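Local coordinates for protein putative thiol-disulfide oxidoreductase (Bacteroides vulgatus, PDB 4GRF) that probably acts as a thiol-disulfide oxidoreductase, its construct here being the thioredoxin domain of a longer protein, at residues A[20-24]-A[25-29]. Residues are numbered along the deposited sequence; the frame is centred on the assembly and turned at random.
Sequences NSVSL and NDFKG
Ser23 and Asp26 clasp each other where the strand 21-23 runs into a short 3-10 segment. The amide N of Ser23 donates to OD2 of Asp26 over 3.0 Å, nearly straight at 173°, and reaches the carboxylate from above its plane rather than within it. Asp26 reaches back along the strand because its CG lies anti to its own carbonyl carbon (chi1 -73°). In return, the Asp26 N sits 3.0 Å from the Ser23 O, its acceptor in the turn, and 3.2 Å from the Ser23 OG; the latter bond is weak, and doubtful since Ser23 has two conformers. The pattern resembles a capping box, here at the start of a 3-10 segment, its serine half only weakly made. A second turn bond runs from Phe27 N to Leu24 O, 3.0 Å long. Strand 21-23 pairs antiparallel with strand 13-15, and the turn leads on to strand 31-37 of the main sheet of the thioredoxin domain.

Phe27 turns its ring back alongside the end of the strand, where CZ lies 3.7 Å from Val22 CG1; the two side chains cross at about a right angle. Val22 directs this methyl there by holding it opposite its backbone N (chi1 178°). An alanine in place of Phe27, lacking the ring, would probably leave a gap between Val22 CG1 and Tyr66, whose ring meets that of Phe27. Tyr66 also ties in the strand, its OH hydrogen-bonding to Val22 O. Further along, Lys28 NZ bonds Asn25 OD1 at 2.7 Å in the carbonyl plane. Leu24 is buried against Val32 and Val34, while its backbone pairs with Ile12.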
loop_
_atom_site.group_PDB
_atom_site.type_symbol
_atom_site.label_atom_id
_atom_site.label_comp_id
_atom_site.label_asym_id
_atom_site.label_seq_id
_atom_site.Cartn_x
_atom_site.Cartn_y
_atom_site.Cartn_z
ATOM N N ASN A 20 9.644 9.491 -10.105
ATOM C CA ASN A 20 9.545 8.443 -11.111
ATOM C C ASN A 20 8.216 7.689 -11.019
ATOM O O ASN A 20 7.631 7.588 -9.955
ATOM C CB ASN A 20 10.712 7.494 -10.961
ATOM C CG ASN A 20 12.035 8.185 -11.200
ATOM O OD1 ASN A 20 12.174 8.928 -12.158
ATOM N ND2 ASN A 20 12.985 7.963 -10.324
ATOM N N SER A 21 7.738 7.170 -12.141
ATOM C CA SER A 21 6.525 6.385 -12.137
ATOM C C SER A 21 6.878 4.991 -11.629
ATOM O O SER A 21 7.845 4.383 -12.086
ATOM C CB SER A 21 5.945 6.284 -13.544
ATOM O OG SER A 21 5.264 7.475 -13.872
ATOM N N VAL A 22 6.094 4.498 -10.680
ATOM C CA VAL A 22 6.309 3.185 -10.093
ATOM C C VAL A 22 4.940 2.522 -9.996
ATOM O O VAL A 22 3.980 3.131 -9.501
ATOM C CB VAL A 22 6.938 3.281 -8.688
ATOM C CG1 VAL A 22 7.091 1.890 -8.082
ATOM C CG2 VAL A 22 8.301 3.959 -8.761
ATOM N N SER A 23 4.861 1.306 -10.523
ATOM C CA SER A 23 3.618 0.551 -10.628
ATOM C C SER A 23 3.630 -0.676 -9.724
ATOM O O SER A 23 4.674 -1.182 -9.386
ATOM C CB SER A 23 3.448 0.033 -12.048
ATOM O OG SER A 23 4.401 -0.975 -12.295
ATOM N N LEU A 24 2.452 -1.163 -9.388
ATOM C CA LEU A 24 2.332 -2.383 -8.601
ATOM C C LEU A 24 3.052 -3.538 -9.308
ATOM O O LEU A 24 3.709 -4.357 -8.669
ATOM C CB LEU A 24 0.863 -2.717 -8.372
ATOM C CG LEU A 24 0.606 -4.024 -7.610
ATOM C CD1 LEU A 24 1.298 -4.059 -6.251
ATOM C CD2 LEU A 24 -0.895 -4.242 -7.491
ATOM N N ASN A 25 2.946 -3.581 -10.632
ATOM C CA ASN A 25 3.590 -4.644 -11.440
ATOM C C ASN A 25 5.112 -4.681 -11.268
ATOM O O ASN A 25 5.746 -5.725 -11.449
ATOM C CB ASN A 25 3.214 -4.446 -12.913
ATOM C CG ASN A 25 3.784 -5.527 -13.822
ATOM O OD1 ASN A 25 3.466 -6.713 -13.667
ATOM N ND2 ASN A 25 4.631 -5.124 -14.776
ATOM N N ASP A 26 5.710 -3.545 -10.887
ATOM C CA ASP A 26 7.138 -3.472 -10.691
ATOM C C ASP A 26 7.606 -4.412 -9.592
ATOM O O ASP A 26 8.791 -4.750 -9.523
ATOM C CB ASP A 26 7.577 -2.036 -10.362
ATOM C CG ASP A 26 7.519 -1.109 -11.559
ATOM O OD1 ASP A 26 7.577 -1.582 -12.726
ATOM O OD2 ASP A 26 7.443 0.117 -11.333
ATOM N N PHE A 27 6.679 -4.845 -8.749
ATOM C CA PHE A 27 7.026 -5.666 -7.597
ATOM C C PHE A 27 6.630 -7.128 -7.735
ATOM O O PHE A 27 6.635 -7.883 -6.745
ATOM C CB PHE A 27 6.398 -5.063 -6.352
ATOM C CG PHE A 27 6.816 -3.642 -6.133
ATOM C CD1 PHE A 27 8.090 -3.352 -5.680
ATOM C CD2 PHE A 27 5.949 -2.599 -6.423
ATOM C CE1 PHE A 27 8.491 -2.035 -5.503
ATOM C CE2 PHE A 27 6.343 -1.282 -6.239
ATOM C CZ PHE A 27 7.614 -1.003 -5.791
ATOM N N LYS A 28 6.298 -7.531 -8.953
ATOM C CA LYS A 28 6.119 -8.935 -9.233
ATOM C C LYS A 28 7.349 -9.698 -8.752
ATOM O O LYS A 28 8.496 -9.236 -8.887
ATOM C CB LYS A 28 5.890 -9.165 -10.732
ATOM C CG LYS A 28 4.502 -8.773 -11.218
ATOM C CD LYS A 28 3.533 -9.933 -11.115
ATOM C CE LYS A 28 2.092 -9.568 -11.437
ATOM N NZ LYS A 28 1.885 -8.560 -12.502
ATOM N N GLY A 29 7.102 -10.861 -8.164
ATOM C CA GLY A 29 8.159 -11.627 -7.540
ATOM C C GLY A 29 8.212 -11.472 -6.033
ATOM O O GLY A 29 8.814 -12.294 -5.345
#